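Local coordinates for Glyco_hydro_cc domain-containing protein (Blastomyces gilchristii, PDB 6UB0), which probably cleaves the beta-1,3-glucan curdlan as an exo-acting glycoside hydrolase of family GH128, built on a TIM-barrel catalytic core, at residues 21-26 / 225-230; 40-45 / 65-70; 107-112 / 120-125; 134-139 / 167-172; 176-181 / 207-212. All blocks are in the same frame, centred on the assembly; numbering follows the deposited sequence.

How the contacts relate
The five contacts illustrate how a TIM barrel is assembled from neighbours in space. Contact 1 sets the C-terminal helix against segment 21-26, and contact 2 joins the region of strand 41-42 to that of 69-71, bridging the two parallel sheets. Contacts 3 and 4, with centres about 11 Å apart, lie in the larger sheet and its helical layer and meet through Ser-108 and Phe-138. Contact 5 reaches the sugar directly with Glu-176, Phe-209 and Phe-210; its centre is about 13 Å from that of contact 1, to which Ser-208 N is tied by Tyr-227 OH. In contact 3, the Val-111 side chain remains about 10 Å from the alpha-glucose unit (GLC).

Contact 1 (21-26 / 225-230); sequences GPFSWS and KAYKTI
Phe-23 and Tyr-227 form the aromatic part of this contact, where the C-terminal helix packs on segment 21-26, which leads into a barrel strand. Their rings cross obliquely, with centroids 5.5 Å apart and planes at 50°, and Phe-23 CE1 comes to 3.7 Å from Tyr-227 CE2. Tyr-227 CG is anti to its backbone N (chi1 -174°), and the far end of the ring comes nearer the strand. Beyond this pair the Phe-23 ring reaches the helix backbone, its CZ 3.9 Å from Lys-228 CA.

The second kind of contact is of carbon against the helix end. Pro-22, the centre of an inverse gamma turn, brings its CD to 3.1 Å from Lys-228 O, and the same CD lies over one face of the Phe-23 ring, toward its rim. Gly-21 CA fits beside Lys-228, 4.2 Å from its CG.

Polar ends are satisfied outside the two segments: Lys-228 NZ bonds to Ala-17 O, and Tyr-227 OH to Gly-6 O and Ser-208 N. Helix 222-229 is fastened over strands 5-8 and 203-208, while Ala-226 and Ile-230 pack on helix 183-199 and Phe-23 touches Arg-5 and Leu-7.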
# COMPACT_ATOMS: atom_id res chain seq x y z
N GLY A 21 -14.62 12.07 4.85
CA GLY A 21 -13.39 12.51 4.19
C GLY A 21 -13.28 11.92 2.78
O GLY A 21 -14.11 11.11 2.39
N PRO A 22 -12.28 12.30 1.95
CA PRO A 22 -12.17 11.82 0.57
C PRO A 22 -11.48 10.46 0.45
O PRO A 22 -10.51 10.34 -0.23
CB PRO A 22 -11.31 12.87 -0.12
CG PRO A 22 -10.44 13.42 1.00
CD PRO A 22 -11.24 13.30 2.27
N PHE A 23 -12.08 9.46 1.08
CA PHE A 23 -11.50 8.10 1.20
C PHE A 23 -12.29 7.17 0.29
O PHE A 23 -13.51 7.27 0.21
CB PHE A 23 -11.47 7.67 2.67
CG PHE A 23 -10.68 8.63 3.52
CD1 PHE A 23 -9.30 8.72 3.44
CD2 PHE A 23 -11.31 9.46 4.42
CE1 PHE A 23 -8.58 9.61 4.23
CE2 PHE A 23 -10.59 10.30 5.24
CZ PHE A 23 -9.24 10.43 5.11
N SER A 24 -11.59 6.33 -0.45
CA SER A 24 -12.27 5.37 -1.34
C SER A 24 -11.94 3.97 -0.88
O SER A 24 -12.66 3.07 -1.33
CB SER A 24 -11.87 5.63 -2.76
OG SER A 24 -10.49 5.41 -2.92
N TRP A 25 -10.89 3.79 -0.06
CA TRP A 25 -10.38 2.44 0.22
C TRP A 25 -9.67 2.34 1.57
O TRP A 25 -9.28 3.35 2.21
CB TRP A 25 -9.48 1.99 -0.93
CG TRP A 25 -8.14 2.64 -0.98
CD1 TRP A 25 -7.86 3.90 -1.41
CD2 TRP A 25 -6.89 2.07 -0.58
NE1 TRP A 25 -6.53 4.16 -1.29
CE2 TRP A 25 -5.90 3.05 -0.80
CE3 TRP A 25 -6.53 0.81 -0.05
CZ2 TRP A 25 -4.57 2.82 -0.48
CZ3 TRP A 25 -5.21 0.59 0.26
CH2 TRP A 25 -4.25 1.56 -0.01
N SER A 26 -9.50 1.08 1.98
CA SER A 26 -8.92 0.68 3.26
C SER A 26 -8.14 -0.61 3.08
O SER A 26 -8.44 -1.38 2.16
CB SER A 26 -9.94 0.52 4.30
OG SER A 26 -10.72 -0.60 4.03
N LYS A 225 -6.75 15.19 11.27
CA LYS A 225 -7.55 16.26 10.61
C LYS A 225 -6.94 16.66 9.27
O LYS A 225 -7.70 16.86 8.31
CB LYS A 225 -7.58 17.53 11.44
CG LYS A 225 -8.53 17.53 12.62
CD LYS A 225 -8.26 18.70 13.55
CE LYS A 225 -9.34 18.93 14.59
NZ LYS A 225 -9.40 20.35 15.03
N ALA A 226 -5.63 16.86 9.21
CA ALA A 226 -4.92 17.25 7.98
C ALA A 226 -5.13 16.18 6.90
O ALA A 226 -5.36 16.52 5.71
CB ALA A 226 -3.45 17.42 8.27
N TYR A 227 -4.95 14.90 7.27
CA TYR A 227 -5.07 13.79 6.31
C TYR A 227 -6.51 13.76 5.78
O TYR A 227 -6.70 13.49 4.61
CB TYR A 227 -4.67 12.46 6.95
CG TYR A 227 -4.63 11.30 5.99
CD1 TYR A 227 -3.85 11.35 4.85
CD2 TYR A 227 -5.23 10.10 6.30
CE1 TYR A 227 -3.78 10.29 3.97
CE2 TYR A 227 -5.14 9.01 5.44
CZ TYR A 227 -4.38 9.09 4.29
OH TYR A 227 -4.30 8.05 3.39
N LYS A 228 -7.48 14.17 6.61
CA LYS A 228 -8.94 14.12 6.29
C LYS A 228 -9.39 15.26 5.37
O LYS A 228 -10.41 15.04 4.68
CB LYS A 228 -9.75 14.21 7.59
CG LYS A 228 -11.24 13.92 7.46
CD LYS A 228 -11.86 13.75 8.81
CE LYS A 228 -13.26 13.20 8.79
NZ LYS A 228 -13.86 13.38 10.13
N THR A 229 -8.70 16.42 5.38
CA THR A 229 -9.19 17.71 4.82
C THR A 229 -8.31 18.22 3.68
O THR A 229 -8.81 19.03 2.93
CB THR A 229 -9.23 18.83 5.87
OG1 THR A 229 -7.88 19.09 6.23
CG2 THR A 229 -10.02 18.51 7.12
N ILE A 230 -7.05 17.81 3.55
CA ILE A 230 -6.13 18.51 2.63
C ILE A 230 -6.50 18.10 1.20
O ILE A 230 -6.97 16.99 0.87
CB ILE A 230 -4.67 18.23 2.99
CG1 ILE A 230 -4.29 18.99 4.26
CG2 ILE A 230 -3.78 18.56 1.81
CD1 ILE A 230 -2.96 18.61 4.83
OXT ILE A 230 -6.33 18.95 0.33

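Contact 2 (40-45 / 65-70); sequences IEYVPM and AGSKNL
The backbones of Glu-41 and Ser-67 lie 6.2 Å apart between their CA atoms, and draw closer toward Pro-44 and Leu-70, whose CA atoms are 5.3 Å apart. Glu-41 supplies the polar link. Its chain is extended, with CG anti to the backbone N (chi1 178°), and its carboxylate ends nearly coplanar with the Asn-69 amide (planes 1° apart). Asn-69 ND2 donates to the syn lone pair of Glu-41 OE2 over 2.8 Å, and this fairly straight bond is joined by a weak one from Lys-68 N to the same oxygen. The aliphatic part of Lys-68 crosses the glutamate at about a right angle, its CD 3.5 Å from Glu-41 OE1, while that oxygen makes a salt bridge with Arg-205.

Ser-67 OG, beside its own backbone N, donates to Tyr-42 O over 2.9 Å, and a water accepts from Tyr-42 N while donating weakly to Ser-67 OG. Asn-69 O is buried without a polar partner in the model, with Val-43 CG1 and Pro-44 CD each 3.5 Å from it. Pro-44 CG meets Leu-70 CD2 at 3.8 Å.

Gly-66, at positive phi, is the C-prime residue of the Schellman motif that ends helix 52-64. Strand 41-42 is hydrogen-bonded to strand 23-27, the Pro-44 backbone is hydrogen-bonded to Leu-71, and Val-43 and Asn-69 reach Trp-173 and Arg-205; the contact thus brings together TIM-barrel strands 41-42 and 69-71, which flank that helix in sequence.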
# COMPACT_ATOMS: atom_id res chain seq x y z
N ILE A 40 -16.50 2.38 1.35
CA ILE A 40 -15.02 2.27 1.08
C ILE A 40 -14.64 0.83 0.77
O ILE A 40 -15.21 -0.09 1.37
CB ILE A 40 -14.16 2.90 2.17
CG1 ILE A 40 -14.60 2.48 3.56
CG2 ILE A 40 -14.08 4.43 2.03
CD1 ILE A 40 -13.77 3.13 4.61
N GLU A 41 -13.79 0.70 -0.25
CA GLU A 41 -13.37 -0.59 -0.83
C GLU A 41 -12.28 -1.11 0.10
O GLU A 41 -11.27 -0.47 0.18
CB GLU A 41 -12.80 -0.44 -2.24
CG GLU A 41 -12.33 -1.76 -2.81
CD GLU A 41 -11.56 -1.63 -4.11
OE1 GLU A 41 -11.90 -0.71 -4.87
OE2 GLU A 41 -10.64 -2.46 -4.34
N TYR A 42 -12.55 -2.21 0.79
CA TYR A 42 -11.49 -2.97 1.49
C TYR A 42 -10.65 -3.72 0.45
O TYR A 42 -11.18 -4.31 -0.55
CB TYR A 42 -12.10 -3.96 2.49
CG TYR A 42 -11.09 -4.89 3.07
CD1 TYR A 42 -10.13 -4.41 3.94
CD2 TYR A 42 -11.06 -6.23 2.71
CE1 TYR A 42 -9.18 -5.24 4.49
CE2 TYR A 42 -10.11 -7.08 3.26
CZ TYR A 42 -9.15 -6.56 4.13
OH TYR A 42 -8.19 -7.34 4.67
N VAL A 43 -9.34 -3.72 0.66
CA VAL A 43 -8.41 -4.44 -0.24
C VAL A 43 -7.72 -5.53 0.58
O VAL A 43 -6.90 -5.26 1.44
CB VAL A 43 -7.39 -3.49 -0.89
CG1 VAL A 43 -6.47 -4.26 -1.81
CG2 VAL A 43 -8.10 -2.38 -1.62
N PRO A 44 -8.00 -6.82 0.30
CA PRO A 44 -7.29 -7.90 0.98
C PRO A 44 -5.80 -7.90 0.66
O PRO A 44 -5.44 -7.49 -0.45
CB PRO A 44 -7.99 -9.17 0.46
CG PRO A 44 -9.32 -8.67 -0.02
CD PRO A 44 -9.05 -7.29 -0.59
N MET A 45 -4.99 -8.29 1.66
CA MET A 45 -3.53 -8.50 1.48
C MET A 45 -3.13 -9.95 1.79
O MET A 45 -3.46 -10.48 2.84
CB MET A 45 -2.73 -7.51 2.32
CG MET A 45 -1.25 -7.89 2.36
SD MET A 45 -0.24 -6.76 3.32
CE MET A 45 0.12 -5.48 2.12
N ALA A 65 -17.16 -10.07 -1.83
CA ALA A 65 -17.66 -8.82 -1.20
C ALA A 65 -17.47 -7.62 -2.15
O ALA A 65 -17.76 -6.51 -1.70
CB ALA A 65 -17.02 -8.59 0.14
N GLY A 66 -17.06 -7.85 -3.40
CA GLY A 66 -16.96 -6.81 -4.47
C GLY A 66 -15.62 -6.07 -4.49
O GLY A 66 -15.49 -5.02 -5.19
N SER A 67 -14.63 -6.60 -3.79
CA SER A 67 -13.25 -6.04 -3.74
C SER A 67 -12.68 -6.12 -5.15
O SER A 67 -12.80 -7.19 -5.78
CB SER A 67 -12.41 -6.79 -2.74
OG SER A 67 -12.83 -6.51 -1.40
N LYS A 68 -12.20 -5.00 -5.68
CA LYS A 68 -11.70 -4.91 -7.07
C LYS A 68 -10.21 -5.25 -7.11
O LYS A 68 -9.64 -5.31 -8.20
CB LYS A 68 -12.01 -3.51 -7.61
CG LYS A 68 -13.49 -3.15 -7.49
CD LYS A 68 -13.81 -1.70 -7.64
CE LYS A 68 -14.18 -1.31 -9.06
NZ LYS A 68 -15.19 -0.24 -9.07
N ASN A 69 -9.57 -5.35 -5.96
CA ASN A 69 -8.09 -5.26 -5.90
C ASN A 69 -7.57 -6.23 -4.85
O ASN A 69 -8.25 -6.46 -3.87
CB ASN A 69 -7.60 -3.85 -5.55
CG ASN A 69 -7.85 -2.81 -6.62
OD1 ASN A 69 -7.18 -2.81 -7.62
ND2 ASN A 69 -8.85 -1.95 -6.43
N LEU A 70 -6.38 -6.77 -5.08
CA LEU A 70 -5.72 -7.64 -4.09
C LEU A 70 -4.26 -7.18 -3.98
O LEU A 70 -3.63 -6.96 -5.04
CB LEU A 70 -5.73 -9.10 -4.53
CG LEU A 70 -7.11 -9.73 -4.70
CD1 LEU A 70 -6.96 -11.10 -5.34
CD2 LEU A 70 -7.82 -9.83 -3.37
O HOH W 1 -14.84 -4.05 -0.43

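Contact 3 (107-112 / 120-125); sequences GSPAVS and LGWMQG
Trp-122 brings the six-membered part of its indole to Val-111 and Pro-109: Val-111 CG1 approaches CE3 of the tryptophan to 3.4 Å, and Pro-109 CB comes to 3.9 Å from CH2. Both meet the ring at a slant, and the proline crosses the tryptophan side chain at about a right angle. The bond from CA to CB of Trp-122 points toward the strand and CG is anti to the backbone N (chi1 -173°), while NE1 donates to Met-84 O outside the contact.

Met-123 works beside it with a chain bent at chi2 and chi3. This brings its methyl against the strand, where CE lies 3.1 Å from Pro-109 O, 3.3 Å from Ser-108 OG and 3.7 Å from Val-111 CG2. Ser-108 OG is also bonded to Ala-140 N, which links Ser-108 to the next strand. At the N-terminal side of the helix segment, Leu-120 CD2 touches Val-111 CG2 at 4.0 Å, so CG2 meets Leu-120 and Met-123, while CG1 meets the indole and also nears Met-123 CE.

The axes of strand 107-111 and helix 120-125 approach to 8.4 Å and run nearly antiparallel, at 159°. Such a helix returning over its own strand is the first half of a beta-alpha-beta crossover, here strand 105-111, helix 119-130 and strand 138-146 of the TIM barrel.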
# COMPACT_ATOMS: atom_id res chain seq x y z
N GLY A 107 -1.74 -6.22 -6.99
CA GLY A 107 -0.69 -5.29 -6.56
C GLY A 107 0.56 -6.05 -6.19
O GLY A 107 0.46 -7.08 -5.57
N SER A 108 1.71 -5.58 -6.62
CA SER A 108 2.98 -6.26 -6.32
C SER A 108 3.20 -6.39 -4.81
O SER A 108 2.57 -5.72 -3.99
CB SER A 108 4.11 -5.50 -6.91
OG SER A 108 4.46 -4.48 -6.01
N PRO A 109 4.15 -7.24 -4.39
CA PRO A 109 4.66 -7.13 -3.02
C PRO A 109 5.09 -5.67 -2.85
O PRO A 109 5.58 -5.02 -3.80
CB PRO A 109 5.82 -8.13 -2.99
CG PRO A 109 5.53 -9.04 -4.16
CD PRO A 109 5.01 -8.11 -5.22
N ALA A 110 4.94 -5.17 -1.63
CA ALA A 110 5.20 -3.76 -1.28
C ALA A 110 6.61 -3.65 -0.66
O ALA A 110 6.83 -4.32 0.35
CB ALA A 110 4.20 -3.25 -0.26
N VAL A 111 7.52 -2.99 -1.33
CA VAL A 111 8.90 -2.86 -0.78
C VAL A 111 9.03 -1.62 0.11
O VAL A 111 8.39 -0.62 -0.14
CB VAL A 111 9.96 -2.92 -1.88
CG1 VAL A 111 9.95 -4.33 -2.43
CG2 VAL A 111 9.72 -1.90 -2.97
N SER A 112 10.06 -1.65 0.97
CA SER A 112 10.52 -0.50 1.78
C SER A 112 11.22 0.52 0.87
O SER A 112 11.31 0.29 -0.35
CB SER A 112 11.38 -0.93 2.96
OG SER A 112 12.71 -1.27 2.57
N LEU A 120 13.57 -0.80 -4.14
CA LEU A 120 13.31 -0.94 -5.60
C LEU A 120 14.31 -1.88 -6.29
O LEU A 120 14.11 -2.21 -7.49
CB LEU A 120 13.43 0.46 -6.21
CG LEU A 120 12.52 1.47 -5.52
CD1 LEU A 120 12.52 2.80 -6.24
CD2 LEU A 120 11.12 0.88 -5.42
N GLY A 121 15.39 -2.22 -5.59
CA GLY A 121 16.36 -3.21 -6.05
C GLY A 121 15.72 -4.57 -5.91
O GLY A 121 15.74 -5.34 -6.90
N TRP A 122 15.10 -4.82 -4.75
CA TRP A 122 14.34 -6.07 -4.52
C TRP A 122 13.21 -6.12 -5.55
O TRP A 122 12.98 -7.22 -6.16
CB TRP A 122 13.86 -6.18 -3.08
CG TRP A 122 13.24 -7.51 -2.79
CD1 TRP A 122 13.73 -8.54 -2.05
CD2 TRP A 122 11.90 -7.90 -3.15
NE1 TRP A 122 12.85 -9.59 -2.00
CE2 TRP A 122 11.71 -9.22 -2.67
CE3 TRP A 122 10.90 -7.28 -3.89
CZ2 TRP A 122 10.52 -9.90 -2.88
CZ3 TRP A 122 9.75 -7.98 -4.13
CH2 TRP A 122 9.54 -9.26 -3.60
N MET A 123 12.51 -5.01 -5.76
CA MET A 123 11.42 -4.99 -6.76
C MET A 123 12.00 -5.41 -8.12
O MET A 123 11.38 -6.25 -8.79
CB MET A 123 10.75 -3.62 -6.91
CG MET A 123 9.38 -3.71 -7.55
SD MET A 123 8.17 -4.70 -6.62
CE MET A 123 7.55 -3.42 -5.50
N GLN A 124 13.16 -4.89 -8.50
CA GLN A 124 13.67 -5.22 -9.86
C GLN A 124 14.06 -6.71 -9.95
O GLN A 124 13.72 -7.38 -10.95
CB GLN A 124 14.79 -4.29 -10.28
CG GLN A 124 15.07 -4.48 -11.76
CD GLN A 124 16.06 -3.50 -12.29
OE1 GLN A 124 15.77 -2.31 -12.41
NE2 GLN A 124 17.21 -4.01 -12.68
N GLY A 125 14.67 -7.24 -8.88
CA GLY A 125 15.02 -8.66 -8.72
C GLY A 125 13.78 -9.53 -8.79
O GLY A 125 13.74 -10.55 -9.52

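Contact 4 (134-139 / 167-172); sequences CKIDFL and YGIGTV
Ile-136 and Ile-169 meet at the entrance to two neighbouring parallel strands of the TIM barrel, where each segment leads into the sheet. Their side chains slant across one another and are tightly packed: Ile-169 CD1 sits 3.4 Å from Ile-136 CG2 and 3.5 Å from its CB. Ile-169 CG1 is anti to the carbonyl carbon (chi1 -42°); its CG2 lies 3.6 Å from Phe-138 N. Leu-139 meets Ile-169 at about a right angle, CD2 lying 3.9 Å from CD1 of the isoleucine.

On the other side, Phe-138 turns its ring away from the contact to stack on Trp-173; of its side chain, CB is near the other segment, 3.5 Å from Thr-171 CG2. Thr-171 OG1 is held by Gly-202 O, linking this strand entrance to the following one.

Leu-139 pairs with Val-172 in a parallel bridge, Leu-139 CB facing Val-172 CG1, and Leu-139 N donates to Thr-171 O, approaching in the carbonyl plane on a lone pair. Earlier in segment 167-172, Gly-168 with positive phi completes the Schellman motif that ends helix 150-166 and turns the chain toward the sheet. A water bridges the two segments, accepting from Gly-170 N at 2.8 Å and donating to Asp-137 O at 3.3 Å.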
# COMPACT_ATOMS: atom_id res chain seq x y z
N CYS A 134 4.40 -12.87 -13.95
CA CYS A 134 3.68 -12.32 -12.78
C CYS A 134 2.62 -11.37 -13.39
O CYS A 134 2.98 -10.47 -14.18
CB CYS A 134 4.62 -11.68 -11.75
SG CYS A 134 5.68 -12.81 -10.77
N LYS A 135 1.35 -11.60 -13.08
CA LYS A 135 0.20 -10.75 -13.52
C LYS A 135 -0.00 -9.61 -12.52
O LYS A 135 -0.63 -9.83 -11.48
CB LYS A 135 -1.07 -11.59 -13.69
CG LYS A 135 -1.03 -12.51 -14.92
CD LYS A 135 -2.23 -13.41 -15.08
CE LYS A 135 -2.12 -14.33 -16.26
NZ LYS A 135 -2.33 -15.72 -15.81
N ILE A 136 0.56 -8.44 -12.83
CA ILE A 136 0.71 -7.29 -11.90
C ILE A 136 0.09 -6.06 -12.57
O ILE A 136 0.62 -5.62 -13.61
CB ILE A 136 2.18 -7.01 -11.51
CG1 ILE A 136 2.86 -8.24 -10.90
CG2 ILE A 136 2.26 -5.82 -10.58
CD1 ILE A 136 4.37 -8.21 -10.95
N ASP A 137 -0.95 -5.52 -11.95
CA ASP A 137 -1.69 -4.31 -12.39
C ASP A 137 -1.05 -3.09 -11.77
O ASP A 137 -1.21 -2.03 -12.35
CB ASP A 137 -3.18 -4.35 -12.02
CG ASP A 137 -3.90 -5.44 -12.78
OD1 ASP A 137 -4.14 -5.21 -13.95
OD2 ASP A 137 -4.12 -6.53 -12.22
N PHE A 138 -0.38 -3.20 -10.62
CA PHE A 138 0.20 -2.01 -9.94
C PHE A 138 1.29 -2.44 -8.95
O PHE A 138 1.19 -3.55 -8.45
CB PHE A 138 -0.92 -1.19 -9.29
CG PHE A 138 -1.64 -1.88 -8.16
CD1 PHE A 138 -1.18 -1.75 -6.85
CD2 PHE A 138 -2.78 -2.62 -8.38
CE1 PHE A 138 -1.84 -2.39 -5.81
CE2 PHE A 138 -3.44 -3.28 -7.35
CZ PHE A 138 -2.98 -3.14 -6.06
N LEU A 139 2.35 -1.66 -8.82
CA LEU A 139 3.39 -1.83 -7.77
C LEU A 139 2.86 -1.23 -6.47
O LEU A 139 2.27 -0.19 -6.52
CB LEU A 139 4.69 -1.10 -8.13
CG LEU A 139 5.37 -1.48 -9.46
CD1 LEU A 139 6.78 -0.91 -9.52
CD2 LEU A 139 5.43 -2.99 -9.62
N TYR A 167 8.99 -2.35 -16.70
CA TYR A 167 8.44 -3.74 -16.69
C TYR A 167 6.96 -3.77 -17.13
O TYR A 167 6.33 -4.82 -16.97
CB TYR A 167 8.75 -4.41 -15.34
CG TYR A 167 10.22 -4.71 -15.12
CD1 TYR A 167 11.10 -3.71 -14.70
CD2 TYR A 167 10.74 -5.98 -15.34
CE1 TYR A 167 12.44 -3.98 -14.52
CE2 TYR A 167 12.08 -6.25 -15.17
CZ TYR A 167 12.94 -5.25 -14.75
OH TYR A 167 14.26 -5.51 -14.58
N GLY A 168 6.40 -2.67 -17.68
CA GLY A 168 5.04 -2.63 -18.27
C GLY A 168 3.88 -2.64 -17.26
O GLY A 168 2.74 -3.07 -17.61
N ILE A 169 4.14 -2.17 -16.05
CA ILE A 169 3.15 -2.02 -14.94
C ILE A 169 2.90 -0.53 -14.81
O ILE A 169 3.86 0.17 -14.50
CB ILE A 169 3.70 -2.67 -13.65
CG1 ILE A 169 4.38 -4.00 -13.99
CG2 ILE A 169 2.60 -2.81 -12.60
CD1 ILE A 169 4.61 -4.95 -12.84
N GLY A 170 1.71 -0.06 -15.16
CA GLY A 170 1.45 1.35 -15.52
C GLY A 170 1.17 2.27 -14.36
O GLY A 170 1.01 3.49 -14.61
N THR A 171 1.09 1.75 -13.12
CA THR A 171 0.82 2.61 -11.93
C THR A 171 1.42 2.00 -10.67
O THR A 171 1.78 0.80 -10.71
CB THR A 171 -0.69 2.86 -11.77
OG1 THR A 171 -0.86 4.04 -10.97
CG2 THR A 171 -1.40 1.67 -11.17
N VAL A 172 1.53 2.80 -9.61
CA VAL A 172 1.91 2.31 -8.25
C VAL A 172 0.84 2.72 -7.23
O VAL A 172 0.32 3.85 -7.31
CB VAL A 172 3.31 2.76 -7.77
CG1 VAL A 172 4.36 2.69 -8.88
CG2 VAL A 172 3.35 4.14 -7.12
O HOH W 2 -0.40 -1.80 -15.54

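Contact 5 (176-181 / 207-212); sequences EFEGQG and ASFFVD. With GLC (alpha-D-glucopyranose), chain B; BGC (beta-D-glucopyranose), chain C.
Phe-177 O is gripped twice from segment 207-212: Phe-209 N donates to it over 2.8 Å, and Ser-208 OG adds a weak bond of 3.3 Å. With Phe-177 N donating to Ala-207 O, these bonds run between the ends of neighbouring TIM-barrel strands, in the beta-alpha-beta unit of strand 172-180, helix 183-199 and strand 203-208. Phe-177 points its ring the other way from the sugar, toward that helix, and Ser-208 CA rests over one face as a CH-pi contact, 3.8 Å from the centroid.

Laminaribiose fills the -2 and -1 subsites of the glycan pocket, to which Glu-176, Phe-209 and Phe-210 belong. Glu-176 and Phe-209 lie side by side and point the same way, carboxylate and ring planes 39° apart, with Phe-209 CD1 3.8 Å from Glu-176 CD. The extended glutamate takes up the reducing-end glucose: OE2 accepts from its O2 over 2.7 Å, and OE1 is very close to its O1. Trp-29 NE1 and His-144 NE2 bond to OE2 and OE1 in turn, so second partners fix the carboxylate. Glu-178, bound by His-144 ND1, slants across Phe-209, carboxylate and ring planes 59° apart.

A cis peptide joins Phe-209 to Phe-210, whose CD1 sits over the centre of the Phe-209 ring. On one face of the Phe-210 ring lies C6 of the second glucose, 3.9 Å from Phe-210 CE2.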
# COMPACT_ATOMS: atom_id res chain seq x y z
N GLU A 176 2.12 2.80 2.08
CA GLU A 176 2.58 3.38 3.35
C GLU A 176 3.45 4.60 3.02
O GLU A 176 4.43 4.44 2.32
CB GLU A 176 3.48 2.48 4.18
CG GLU A 176 2.83 1.27 4.80
CD GLU A 176 3.74 0.38 5.63
OE1 GLU A 176 4.89 0.78 5.88
OE2 GLU A 176 3.33 -0.74 5.94
N PHE A 177 3.14 5.76 3.60
CA PHE A 177 4.18 6.81 3.75
C PHE A 177 4.02 7.52 5.09
O PHE A 177 2.90 7.70 5.56
CB PHE A 177 4.11 7.72 2.53
CG PHE A 177 2.82 8.47 2.42
CD1 PHE A 177 2.67 9.70 3.04
CD2 PHE A 177 1.75 7.95 1.71
CE1 PHE A 177 1.46 10.38 2.96
CE2 PHE A 177 0.58 8.66 1.60
CZ PHE A 177 0.45 9.89 2.20
N GLU A 178 5.15 7.93 5.69
CA GLU A 178 5.15 8.53 7.04
C GLU A 178 6.27 9.57 7.10
O GLU A 178 7.42 9.15 6.97
CB GLU A 178 5.32 7.41 8.07
CG GLU A 178 5.52 7.93 9.46
CD GLU A 178 5.78 6.90 10.53
OE1 GLU A 178 6.49 5.88 10.24
OE2 GLU A 178 5.27 7.14 11.66
N GLY A 179 5.91 10.85 7.21
CA GLY A 179 6.85 11.96 7.50
C GLY A 179 6.97 12.21 9.00
O GLY A 179 6.00 12.79 9.58
N GLN A 180 8.08 11.79 9.61
CA GLN A 180 8.20 11.58 11.09
C GLN A 180 8.57 12.88 11.78
O GLN A 180 9.02 13.81 11.07
CB GLN A 180 9.24 10.53 11.44
CG GLN A 180 8.71 9.11 11.35
CD GLN A 180 9.79 8.17 10.90
OE1 GLN A 180 10.93 8.58 10.63
NE2 GLN A 180 9.45 6.89 10.83
N GLY A 181 8.37 12.93 13.10
CA GLY A 181 8.59 14.14 13.92
C GLY A 181 7.35 14.57 14.66
O GLY A 181 6.39 13.78 14.69
N ALA A 207 -1.88 5.69 0.99
CA ALA A 207 -2.30 5.66 2.41
C ALA A 207 -1.17 6.17 3.29
O ALA A 207 -0.06 5.57 3.32
CB ALA A 207 -2.70 4.29 2.82
N SER A 208 -1.42 7.23 4.01
CA SER A 208 -0.50 7.67 5.07
C SER A 208 -0.48 6.62 6.16
O SER A 208 -1.53 5.93 6.35
CB SER A 208 -0.86 9.01 5.65
OG SER A 208 0.33 9.77 5.78
N PHE A 209 0.66 6.51 6.83
CA PHE A 209 0.89 5.44 7.83
C PHE A 209 0.72 6.02 9.24
O PHE A 209 1.57 6.75 9.68
CB PHE A 209 2.29 4.84 7.62
CG PHE A 209 2.65 3.78 8.61
CD1 PHE A 209 2.31 2.45 8.42
CD2 PHE A 209 3.36 4.11 9.77
CE1 PHE A 209 2.68 1.48 9.32
CE2 PHE A 209 3.71 3.13 10.68
CZ PHE A 209 3.40 1.81 10.46
N PHE A 210 -0.33 5.68 9.99
CA PHE A 210 -1.55 5.00 9.58
C PHE A 210 -2.69 5.44 10.51
O PHE A 210 -2.43 6.20 11.48
CB PHE A 210 -1.41 3.49 9.62
CG PHE A 210 -1.10 2.79 10.95
CD1 PHE A 210 -0.00 3.11 11.72
CD2 PHE A 210 -1.92 1.76 11.36
CE1 PHE A 210 0.25 2.43 12.88
CE2 PHE A 210 -1.66 1.07 12.53
CZ PHE A 210 -0.57 1.41 13.28
N VAL A 211 -3.90 4.97 10.25
CA VAL A 211 -5.14 5.41 10.97
C VAL A 211 -4.89 5.32 12.48
O VAL A 211 -5.14 6.29 13.23
CB VAL A 211 -6.33 4.54 10.53
CG1 VAL A 211 -7.46 4.58 11.56
CG2 VAL A 211 -6.78 4.93 9.13
N ASP A 212 -4.39 4.19 12.96
CA ASP A 212 -4.36 3.94 14.43
C ASP A 212 -3.42 4.93 15.09
O ASP A 212 -3.53 5.07 16.31
CB ASP A 212 -3.99 2.51 14.80
CG ASP A 212 -4.96 1.51 14.20
OD1 ASP A 212 -5.24 1.66 13.00
OD2 ASP A 212 -5.44 0.59 14.94
C1 GLC B . 6.68 -0.85 7.95
C2 GLC B . 5.95 -2.19 8.14
C3 GLC B . 5.30 -2.27 9.52
C4 GLC B . 6.36 -1.91 10.60
C5 GLC B . 7.09 -0.64 10.29
C6 GLC B . 8.17 -0.21 11.30
O1 GLC B . 5.83 0.30 8.09
O2 GLC B . 4.91 -2.50 7.18
O3 GLC B . 4.75 -3.57 9.70
O4 GLC B . 5.69 -1.67 11.80
O5 GLC B . 7.68 -0.79 9.00
O6 GLC B . 8.71 -1.41 11.79
C2 BGC C . 2.96 -5.07 10.10
C3 BGC C . 1.48 -5.31 10.12
C4 BGC C . 0.89 -4.23 11.00
C5 BGC C . 1.31 -2.83 10.50
C6 BGC C . 0.92 -1.58 11.29
C1 BGC C . 3.34 -3.68 9.68
O2 BGC C . 3.47 -6.00 9.13
O3 BGC C . 1.11 -6.67 10.47
O4 BGC C . -0.51 -4.50 10.95
O5 BGC C . 2.74 -2.66 10.49
O6 BGC C . 1.28 -1.82 12.68